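Local coordinates for protein synaptotagmin-1 (Arabidopsis thaliana, PDB 7AS6) that probably binds calcium and phospholipids through its C2A domain, helps keep the plasma membrane intact under freezing and osmotic stress, and may regulate endocytosis, at residues 18-23 with 76-81; 48-53 with 58-63; 12-17 with 31-36. One frame throughout, in Å; residues are numbered along the deposited sequence.

Interaction 1: residues 18-23 with 76-81; sequences VGLRKK and FSVYDW. With CD (cadmium ion), chain B.
Lys23 lays the outer part of its side chain against Asp80, the two crossing at a slant. From CB the chain leaves with CG anti to the backbone N (chi1 -161°), and bends at chi2 and chi3 steer it onto the aspartate. Lys23 CD packs on Asp80 CB at 3.6 Å and nearly as close to Asp80 CG; Lys23 CE then passes Asp80 OD2. At the tip, Lys23 NZ gives Asp80 OD2 a salt-bridge hydrogen bond of 3.2 Å, coming from above the carboxylate plane, 55° out of it. This is the mouth of the C2 beta sandwich, where the loop after strand 8-18 meets the end of strand 73-80 at the metal-binding loops. A cadmium ion takes both oxygens of the carboxylate, Asp80 OD1 at 2.5 Å and OD2 at 2.4 Å, together with Trp81 O at 2.4 Å; Asp24, Asp30 and Glu82 complete the site. Asp24, Asp30, Asp80 and Glu82 are probably calcium ligands as well. OD2 thus faces metal and ammonium at once. Water 1 bridges the same pair, accepting from Lys23 NZ at 2.7 Å and probably donating to Asp80 OD2. NZ also forms a salt bridge with Glu88. Deeper in the sandwich, Leu20 CD1 and Val78 CG1 approach to a loose 4.4 Å, with Leu20 also resting on Pro31 and Leu112.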
loop_
_atom_site.group_PDB
_atom_site.type_symbol
_atom_site.label_atom_id
_atom_site.label_comp_id
_atom_site.label_asym_id
_atom_site.label_seq_id
_atom_site.Cartn_x
_atom_site.Cartn_y
_atom_site.Cartn_z
ATOM N N VAL A 18 10.005 -5.605 -3.226
ATOM C CA VAL A 18 11.113 -6.477 -3.585
ATOM C C VAL A 18 10.828 -7.068 -4.949
ATOM O O VAL A 18 9.718 -7.546 -5.208
ATOM C CB VAL A 18 11.319 -7.597 -2.544
ATOM C CG1 VAL A 18 12.385 -8.565 -3.003
ATOM C CG2 VAL A 18 11.698 -6.995 -1.213
ATOM N N GLY A 19 11.821 -7.025 -5.823
ATOM C CA GLY A 19 11.704 -7.704 -7.097
ATOM C C GLY A 19 10.810 -7.032 -8.109
ATOM O O GLY A 19 10.210 -7.720 -8.940
ATOM N N LEU A 20 10.699 -5.705 -8.065
ATOM C CA LEU A 20 9.892 -4.990 -9.045
ATOM C C LEU A 20 10.449 -5.196 -10.450
ATOM O O LEU A 20 11.655 -5.372 -10.642
ATOM C CB LEU A 20 9.850 -3.498 -8.716
ATOM C CG LEU A 20 9.202 -3.110 -7.392
ATOM C CD1 LEU A 20 9.148 -1.600 -7.281
ATOM C CD2 LEU A 20 7.808 -3.714 -7.299
ATOM N N ARG A 21 9.547 -5.198 -11.432
ATOM C CA ARG A 21 9.938 -5.346 -12.826
ATOM C C ARG A 21 10.597 -4.078 -13.328
ATOM O O ARG A 21 10.232 -2.972 -12.938
ATOM C CB ARG A 21 8.724 -5.637 -13.706
ATOM C CG ARG A 21 7.949 -6.854 -13.310
ATOM C CD ARG A 21 7.030 -7.285 -14.425
ATOM N NE ARG A 21 7.755 -7.483 -15.678
ATOM C CZ ARG A 21 8.498 -8.549 -15.958
ATOM N NH1 ARG A 21 9.116 -8.635 -17.136
ATOM N NH2 ARG A 21 8.628 -9.528 -15.065
ATOM N N LYS A 22 11.549 -4.235 -14.240
ATOM C CA LYS A 22 12.050 -3.067 -14.942
ATOM C C LYS A 22 10.949 -2.488 -15.817
ATOM O O LYS A 22 10.207 -3.219 -16.476
ATOM C CB LYS A 22 13.265 -3.417 -15.786
ATOM C CG LYS A 22 14.399 -3.999 -15.001
ATOM C CD LYS A 22 15.686 -3.925 -15.776
ATOM C CE LYS A 22 16.602 -5.039 -15.350
ATOM N NZ LYS A 22 15.977 -6.345 -15.679
ATOM N N LYS A 23 10.832 -1.185 -15.798
ATOM C CA LYS A 23 9.831 -0.450 -16.560
ATOM C C LYS A 23 10.445 0.667 -17.399
ATOM O O LYS A 23 10.064 0.836 -18.566
ATOM C CB LYS A 23 8.763 0.117 -15.595
ATOM C CG LYS A 23 7.444 0.520 -16.244
ATOM C CD LYS A 23 7.158 2.021 -16.076
ATOM C CE LYS A 23 7.631 2.846 -17.278
ATOM N NZ LYS A 23 7.098 4.254 -17.265
ATOM N N PHE A 76 -3.440 -1.338 -2.225
ATOM C CA PHE A 76 -2.118 -0.791 -2.486
ATOM C C PHE A 76 -1.822 -0.873 -3.976
ATOM O O PHE A 76 -2.045 -1.909 -4.611
ATOM C CB PHE A 76 -1.045 -1.546 -1.718
ATOM C CG PHE A 76 -1.281 -1.594 -0.235
ATOM C CD1 PHE A 76 -0.667 -0.672 0.608
ATOM C CD2 PHE A 76 -2.121 -2.545 0.312
ATOM C CE1 PHE A 76 -0.890 -0.704 1.994
ATOM C CE2 PHE A 76 -2.358 -2.587 1.696
ATOM C CZ PHE A 76 -1.730 -1.664 2.533
ATOM N N SER A 77 -1.306 0.210 -4.537
ATOM C CA SER A 77 -0.974 0.232 -5.956
ATOM C C SER A 77 0.413 0.816 -6.116
ATOM O O SER A 77 0.684 1.924 -5.643
ATOM C CB SER A 77 -2.001 1.030 -6.738
ATOM O OG SER A 77 -3.271 0.431 -6.586
ATOM N N VAL A 78 1.289 0.069 -6.748
ATOM C CA VAL A 78 2.633 0.545 -7.001
ATOM C C VAL A 78 2.669 1.166 -8.394
ATOM O O VAL A 78 2.260 0.537 -9.378
ATOM C CB VAL A 78 3.651 -0.595 -6.865
ATOM C CG1 VAL A 78 5.052 -0.052 -7.057
ATOM C CG2 VAL A 78 3.506 -1.270 -5.483
ATOM N N TYR A 79 3.098 2.423 -8.464
ATOM C CA TYR A 79 3.212 3.181 -9.701
ATOM C C TYR A 79 4.668 3.511 -9.950
ATOM O O TYR A 79 5.475 3.580 -9.026
ATOM C CB TYR A 79 2.444 4.507 -9.639
ATOM C CG TYR A 79 0.954 4.382 -9.694
ATOM C CD1 TYR A 79 0.277 4.596 -10.877
ATOM C CD2 TYR A 79 0.217 4.056 -8.568
ATOM C CE1 TYR A 79 -1.090 4.491 -10.945
ATOM C CE2 TYR A 79 -1.164 3.947 -8.629
ATOM C CZ TYR A 79 -1.807 4.173 -9.826
ATOM O OH TYR A 79 -3.179 4.070 -9.918
ATOM N N ASP A 80 4.991 3.745 -11.212
ATOM C CA ASP A 80 6.269 4.309 -11.603
ATOM C C ASP A 80 6.127 5.806 -11.813
ATOM O O ASP A 80 5.260 6.256 -12.574
ATOM C CB ASP A 80 6.774 3.697 -12.906
ATOM C CG ASP A 80 7.984 4.426 -13.440
ATOM O OD1 ASP A 80 9.072 4.154 -12.905
ATOM O OD2 ASP A 80 7.864 5.288 -14.359
ATOM N N TRP A 81 7.011 6.570 -11.208
ATOM C CA TRP A 81 7.019 8.006 -11.462
ATOM C C TRP A 81 7.779 8.351 -12.737
ATOM O O TRP A 81 8.810 7.761 -13.046
ATOM C CB TRP A 81 7.650 8.717 -10.273
ATOM C CG TRP A 81 7.953 10.180 -10.452
ATOM C CD1 TRP A 81 7.127 11.223 -10.162
ATOM C CD2 TRP A 81 9.201 10.757 -10.852
ATOM N NE1 TRP A 81 7.773 12.414 -10.381
ATOM C CE2 TRP A 81 9.055 12.155 -10.790
ATOM C CE3 TRP A 81 10.432 10.228 -11.245
ATOM C CZ2 TRP A 81 10.086 13.030 -11.119
ATOM C CZ3 TRP A 81 11.458 11.099 -11.578
ATOM C CH2 TRP A 81 11.278 12.484 -11.519
HETATM CD CD CD B . 10.167 6.046 -14.095
HETATM O O HOH W 1 5.469 5.758 -15.645
#

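Interaction 2: residues 48-53 with 58-63; sequences TVKHKN and WNEEFK. With EDO (1,2-ethanediol), chain H; EDO (1,2-ethanediol), chain G.
The indole of Trp58 presents its pyrrole edge to Thr48. Thr48 O sits at that edge, 18° out of the ring plane, and accepts a hydrogen bond from Trp58 NE1 at 2.9 Å; Thr48 OG1 and Glu60 OE2 lie in the ring plane beside it. Lys50 comes in obliquely; its side chain and the indole run past each other in opposite directions, with Lys50 CE 3.4 Å from Trp58 CD1. Val14, Ala17, Pro31 and Val33 also touch this tryptophan, which is buried between the sheets of the C2 beta sandwich. The contact ties the loop after strand 45-46 to edge strand 57-66, where Asn59 and Glu60 both face Val14 in a G1 beta bulge. From within the bulge, Glu60 points its side chain to the loop, extended beyond CG and meeting Thr48 at about a right angle. Its carboxylate is gripped by one residue at both oxygens: Thr48 N donates to Glu60 OE1 at 2.8 Å on the syn lone pair (N-H...O 155°), and Thr48 OG1 donates to Glu60 OE2 over a very short 2.5 Å. With chi1 at 57°, OG1 stands between backbone N and carbonyl carbon, so hydroxyl and amide reach the same carboxylate. Lys50 NZ remains 4.3 Å from Glu60 OE2, too far for a salt bridge, though some electrostatic attraction is likely. Two ethanediol molecules, probably left from crystallisation, bind beside the contact, one donating to Glu60 OE1 and the other accepting from Lys50 NZ. Water 2 links lysine and glutamate: it accepts from Lys50 NZ and donates to Trp58 O and, at 2.6 Å, to Glu60 OE2.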
loop_
_atom_site.group_PDB
_atom_site.type_symbol
_atom_site.label_atom_id
_atom_site.label_comp_id
_atom_site.label_asym_id
_atom_site.label_seq_id
_atom_site.Cartn_x
_atom_site.Cartn_y
_atom_site.Cartn_z
ATOM N N THR A 48 6.586 8.438 -0.792
ATOM C CA THR A 48 7.518 9.164 -1.621
ATOM C C THR A 48 7.930 8.313 -2.814
ATOM O O THR A 48 7.735 7.092 -2.844
ATOM C CB THR A 48 8.757 9.570 -0.829
ATOM O OG1 THR A 48 9.370 8.396 -0.270
ATOM C CG2 THR A 48 8.373 10.519 0.280
ATOM N N VAL A 49 8.462 8.996 -3.829
ATOM C CA VAL A 49 9.048 8.356 -5.002
ATOM C C VAL A 49 10.461 7.928 -4.653
ATOM O O VAL A 49 11.250 8.743 -4.170
ATOM C CB VAL A 49 9.074 9.335 -6.190
ATOM C CG1 VAL A 49 9.913 8.755 -7.346
ATOM C CG2 VAL A 49 7.659 9.677 -6.676
ATOM N N LYS A 50 10.804 6.667 -4.911
ATOM C CA LYS A 50 12.192 6.217 -4.794
ATOM C C LYS A 50 12.797 6.084 -6.193
ATOM O O LYS A 50 12.365 5.240 -6.975
ATOM C CB LYS A 50 12.288 4.877 -4.068
ATOM C CG LYS A 50 11.744 4.871 -2.654
ATOM C CD LYS A 50 12.589 5.707 -1.706
ATOM C CE LYS A 50 11.954 5.594 -0.309
ATOM N NZ LYS A 50 12.790 6.339 0.663
ATOM N N HIS A 51 13.833 6.863 -6.473
ATOM C CA HIS A 51 14.388 6.949 -7.809
ATOM C C HIS A 51 15.271 5.757 -8.103
ATOM O O HIS A 51 16.124 5.382 -7.281
ATOM C CB HIS A 51 15.203 8.227 -7.954
ATOM C CG HIS A 51 14.399 9.461 -7.756
ATOM N ND1 HIS A 51 13.618 9.999 -8.753
ATOM C CD2 HIS A 51 14.202 10.230 -6.664
ATOM C CE1 HIS A 51 13.010 11.076 -8.299
ATOM N NE2 HIS A 51 13.339 11.228 -7.030
ATOM N N LYS A 52 15.065 5.181 -9.282
ATOM C CA LYS A 52 15.937 4.167 -9.851
ATOM C C LYS A 52 16.208 3.041 -8.847
ATOM O O LYS A 52 17.339 2.776 -8.445
ATOM C CB LYS A 52 17.213 4.828 -10.351
ATOM C CG LYS A 52 16.933 5.750 -11.578
ATOM C CD LYS A 52 18.132 6.612 -11.891
ATOM C CE LYS A 52 17.857 7.528 -13.064
ATOM N NZ LYS A 52 17.164 6.803 -14.151
ATOM N N ASN A 53 15.135 2.345 -8.479
ATOM C CA ASN A 53 15.180 1.369 -7.389
ATOM C C ASN A 53 14.106 0.319 -7.642
ATOM O O ASN A 53 12.916 0.623 -7.549
ATOM C CB ASN A 53 14.953 2.079 -6.052
ATOM C CG ASN A 53 15.493 1.299 -4.862
ATOM O OD1 ASN A 53 15.608 0.076 -4.915
ATOM N ND2 ASN A 53 15.817 2.009 -3.772
ATOM N N TRP A 58 10.833 2.042 1.956
ATOM C CA TRP A 58 10.127 3.253 2.373
ATOM C C TRP A 58 10.030 3.384 3.890
ATOM O O TRP A 58 10.480 4.381 4.458
ATOM C CB TRP A 58 8.703 3.278 1.814
ATOM C CG TRP A 58 8.586 3.510 0.359
ATOM C CD1 TRP A 58 8.644 4.710 -0.280
ATOM C CD2 TRP A 58 8.321 2.531 -0.642
ATOM N NE1 TRP A 58 8.456 4.536 -1.621
ATOM C CE2 TRP A 58 8.257 3.205 -1.873
ATOM C CE3 TRP A 58 8.140 1.148 -0.622
ATOM C CZ2 TRP A 58 8.032 2.546 -3.072
ATOM C CZ3 TRP A 58 7.912 0.494 -1.809
ATOM C CH2 TRP A 58 7.841 1.198 -3.021
ATOM N N ASN A 59 9.409 2.406 4.548
ATOM C CA ASN A 59 9.094 2.476 5.976
ATOM C C ASN A 59 8.290 3.722 6.296
ATOM O O ASN A 59 8.561 4.447 7.254
ATOM C CB ASN A 59 10.350 2.419 6.819
ATOM C CG ASN A 59 10.931 1.056 6.824
ATOM O OD1 ASN A 59 10.208 0.073 6.982
ATOM N ND2 ASN A 59 12.224 0.965 6.576
ATOM N N GLU A 60 7.290 3.974 5.471
ATOM C CA GLU A 60 6.503 5.186 5.569
ATOM C C GLU A 60 5.146 4.828 6.143
ATOM O O GLU A 60 4.575 3.776 5.823
ATOM C CB GLU A 60 6.401 5.850 4.186
ATOM C CG GLU A 60 7.623 6.732 3.909
ATOM C CD GLU A 60 7.681 7.289 2.472
ATOM O OE1 GLU A 60 6.611 7.620 1.907
ATOM O OE2 GLU A 60 8.807 7.420 1.925
ATOM N N GLU A 61 4.644 5.683 7.015
ATOM C CA GLU A 61 3.513 5.328 7.850
ATOM C C GLU A 61 2.322 6.211 7.519
ATOM O O GLU A 61 2.471 7.421 7.347
ATOM C CB GLU A 61 3.864 5.468 9.339
ATOM C CG GLU A 61 4.297 4.170 9.991
ATOM C CD GLU A 61 3.604 3.940 11.332
ATOM O OE1 GLU A 61 3.386 4.940 12.062
ATOM O OE2 GLU A 61 3.263 2.767 11.649
ATOM N N PHE A 62 1.144 5.599 7.463
ATOM C CA PHE A 62 -0.114 6.281 7.187
ATOM C C PHE A 62 -1.175 5.847 8.199
ATOM O O PHE A 62 -1.150 4.713 8.679
ATOM C CB PHE A 62 -0.585 5.961 5.787
ATOM C CG PHE A 62 0.460 6.195 4.748
ATOM C CD1 PHE A 62 0.613 7.440 4.193
ATOM C CD2 PHE A 62 1.310 5.173 4.361
ATOM C CE1 PHE A 62 1.581 7.675 3.244
ATOM C CE2 PHE A 62 2.276 5.392 3.432
ATOM C CZ PHE A 62 2.418 6.656 2.868
ATOM N N LYS A 63 -2.124 6.742 8.497
ATOM C CA LYS A 63 -3.247 6.451 9.389
ATOM C C LYS A 63 -4.576 6.610 8.655
ATOM O O LYS A 63 -4.779 7.590 7.927
ATOM C CB LYS A 63 -3.250 7.376 10.609
ATOM C CG LYS A 63 -2.178 7.104 11.644
ATOM C CD LYS A 63 -1.767 8.401 12.357
ATOM C CE LYS A 63 -2.967 9.312 12.616
ATOM N NZ LYS A 63 -2.572 10.753 12.673
HETATM C C1 EDO H . 3.622 10.086 4.833
HETATM O O1 EDO H . 3.614 9.904 6.255
HETATM C C2 EDO H . 4.612 9.099 4.220
HETATM O O2 EDO H . 4.848 9.432 2.837
HETATM C C1 EDO G . 16.002 4.927 -0.584
HETATM O O1 EDO G . 15.302 5.049 0.677
HETATM C C2 EDO G . 16.575 3.523 -0.759
HETATM O O2 EDO G . 15.501 2.570 -0.768
HETATM O O HOH W 2 11.088 6.536 2.867
#

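Interaction 3: residues 12-17 with 31-36; sequences VKVVRA and PFVKIK
Val14 opens its two methyls like a fork over Val33 and Ile35, one branch to each. Its CG1 stands anti to the backbone N (chi1 179°) and reaches Val33 CG2 at 4.0 Å, while its CG2, on the side of the backbone N, meets Ile35 CD1 at 3.8 Å. The two pairs differ in attitude. Val14 and Val33 cross at a slant; Val14 and Ile35 slide by each other in opposite senses, and Val14 CG2 also comes within 4.2 Å of Ile35 CG1. In Ile35 the terminal methyl is carried over by chi2 of 94°, some way from a staggered value, and this turns CD1 toward the valine. The chemistry is wholly apolar, and all three residues are buried. Each strand alternates its side chains: Val14, Val33 and Ile35 point into the space between the sheets, whereas Lys13, Lys34 and Lys36 turn to the outer surfaces. This is the interior of the C2 beta sandwich, with a strand of one sheet facing a strand of the other and the CA atoms of Val14 and Val33 8.1 Å apart. Next to Val14 the alternation is broken by a classic beta bulge, in which Val15 and Arg16 both face Glu133. Within its sheet, strand 8-18 lies between strands 57-66 and 131-140, while strand 31-37 lies between 45-46 and 73-80; Trp58 from the first sheet closes on Val14 and Val33, and Phe76 from the second packs on Ile35.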
loop_
_atom_site.group_PDB
_atom_site.type_symbol
_atom_site.label_atom_id
_atom_site.label_comp_id
_atom_site.label_asym_id
_atom_site.label_seq_id
_atom_site.Cartn_x
_atom_site.Cartn_y
_atom_site.Cartn_z
ATOM N N VAL A 12 -0.865 2.026 8.971
ATOM C CA VAL A 12 -0.392 1.269 7.811
ATOM C C VAL A 12 1.034 1.703 7.528
ATOM O O VAL A 12 1.294 2.879 7.246
ATOM C CB VAL A 12 -1.264 1.507 6.568
ATOM C CG1 VAL A 12 -0.792 0.613 5.425
ATOM C CG2 VAL A 12 -2.721 1.259 6.876
ATOM N N LYS A 13 1.957 0.773 7.608
ATOM C CA LYS A 13 3.335 1.066 7.281
ATOM C C LYS A 13 3.613 0.401 5.948
ATOM O O LYS A 13 3.358 -0.799 5.787
ATOM C CB LYS A 13 4.293 0.563 8.363
ATOM C CG LYS A 13 5.726 1.086 8.189
ATOM C CD LYS A 13 6.668 0.484 9.222
ATOM C CE LYS A 13 7.648 1.513 9.759
ATOM N NZ LYS A 13 8.367 0.961 10.950
ATOM N N VAL A 14 4.082 1.184 4.980
ATOM C CA VAL A 14 4.620 0.625 3.749
ATOM C C VAL A 14 6.111 0.414 3.972
ATOM O O VAL A 14 6.884 1.375 4.068
ATOM C CB VAL A 14 4.356 1.528 2.537
ATOM C CG1 VAL A 14 4.967 0.901 1.281
ATOM C CG2 VAL A 14 2.857 1.722 2.356
ATOM N N VAL A 15 6.520 -0.841 4.013
ATOM C CA VAL A 15 7.879 -1.178 4.412
ATOM C C VAL A 15 8.793 -1.132 3.202
ATOM O O VAL A 15 9.683 -0.278 3.124
ATOM C CB VAL A 15 7.935 -2.558 5.086
ATOM C CG1 VAL A 15 9.365 -2.897 5.469
ATOM C CG2 VAL A 15 7.028 -2.574 6.314
ATOM N N ARG A 16 8.589 -2.054 2.264
ATOM C CA ARG A 16 9.440 -2.136 1.086
ATOM C C ARG A 16 8.708 -2.884 -0.023
ATOM O O ARG A 16 7.682 -3.530 0.203
ATOM C CB ARG A 16 10.769 -2.822 1.425
ATOM C CG ARG A 16 10.638 -4.304 1.781
ATOM C CD ARG A 16 11.940 -4.876 2.372
ATOM N NE ARG A 16 11.676 -5.548 3.646
ATOM C CZ ARG A 16 12.040 -5.091 4.843
ATOM N NH1 ARG A 16 12.717 -3.957 4.951
ATOM N NH2 ARG A 16 11.730 -5.775 5.939
ATOM N N ALA A 17 9.247 -2.762 -1.236
ATOM C CA ALA A 17 8.918 -3.644 -2.341
ATOM C C ALA A 17 10.183 -4.385 -2.739
ATOM O O ALA A 17 11.296 -3.877 -2.578
ATOM C CB ALA A 17 8.346 -2.892 -3.542
ATOM N N PRO A 31 9.634 3.889 -8.111
ATOM C CA PRO A 31 8.354 3.504 -7.521
ATOM C C PRO A 31 7.896 4.403 -6.388
ATOM O O PRO A 31 8.684 4.907 -5.580
ATOM C CB PRO A 31 8.613 2.082 -7.006
ATOM C CG PRO A 31 10.083 2.008 -6.796
ATOM C CD PRO A 31 10.663 2.849 -7.892
ATOM N N PHE A 32 6.577 4.584 -6.356
ATOM C CA PHE A 32 5.848 5.054 -5.191
ATOM C C PHE A 32 4.585 4.204 -5.035
ATOM O O PHE A 32 4.182 3.490 -5.958
ATOM C CB PHE A 32 5.521 6.543 -5.329
ATOM C CG PHE A 32 4.595 6.874 -6.465
ATOM C CD1 PHE A 32 5.082 7.027 -7.764
ATOM C CD2 PHE A 32 3.244 7.081 -6.229
ATOM C CE1 PHE A 32 4.228 7.361 -8.799
ATOM C CE2 PHE A 32 2.389 7.405 -7.253
ATOM C CZ PHE A 32 2.878 7.561 -8.541
ATOM N N VAL A 33 3.957 4.259 -3.854
ATOM C CA VAL A 33 2.766 3.454 -3.571
ATOM C C VAL A 33 1.579 4.370 -3.284
ATOM O O VAL A 33 1.704 5.331 -2.518
ATOM C CB VAL A 33 3.010 2.493 -2.385
ATOM C CG1 VAL A 33 1.822 1.562 -2.174
ATOM C CG2 VAL A 33 4.284 1.685 -2.615
ATOM N N LYS A 34 0.423 4.075 -3.890
ATOM C CA LYS A 34 -0.842 4.689 -3.484
ATOM C C LYS A 34 -1.612 3.724 -2.583
ATOM O O LYS A 34 -1.662 2.514 -2.840
ATOM C CB LYS A 34 -1.707 5.090 -4.694
ATOM C CG LYS A 34 -1.129 6.249 -5.517
ATOM C CD LYS A 34 -2.112 6.738 -6.600
ATOM C CE LYS A 34 -1.481 7.817 -7.502
ATOM N NZ LYS A 34 -2.337 8.216 -8.673
ATOM N N ILE A 35 -2.191 4.247 -1.507
ATOM C CA ILE A 35 -2.951 3.427 -0.558
ATOM C C ILE A 35 -4.333 4.034 -0.436
ATOM O O ILE A 35 -4.470 5.236 -0.173
ATOM C CB ILE A 35 -2.288 3.330 0.826
ATOM C CG1 ILE A 35 -0.872 2.768 0.745
ATOM C CG2 ILE A 35 -3.144 2.470 1.762
ATOM C CD1 ILE A 35 0.202 3.844 0.659
ATOM N N LYS A 36 -5.353 3.216 -0.649
ATOM C CA LYS A 36 -6.737 3.641 -0.522
ATOM C C LYS A 36 -7.454 2.685 0.420
ATOM O O LYS A 36 -7.140 1.494 0.469
ATOM C CB LYS A 36 -7.428 3.665 -1.895
ATOM C CG LYS A 36 -8.817 4.278 -1.906
ATOM C CD LYS A 36 -8.792 5.745 -1.477
ATOM C CE LYS A 36 -9.934 6.054 -0.490
ATOM N NZ LYS A 36 -9.548 5.884 0.962
#

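Overall arrangement
The three contacts run from the middle of the sandwich to its metal-binding end. Interaction 3 is the deepest and purely apolar, joining the two sheets face to face. Interaction 2, only partly buried, shares its sheet through strands 57-66 and 8-18, with Glu60 O and Val14 N paired, and trades methyls for hydrogen bonds accepted by a carboxylate and given by an indole. Interaction 1 joins the loop that follows strand 8-18 to strand 73-80 of the other sheet, where Ser77 and Tyr79 pair through the backbone with Lys34 and Phe32; largely buried despite lying by the metal loops, it combines slight apolar packing with charge around a metal. Trp81 of interaction 1 packs on Val49 and His51 of interaction 2.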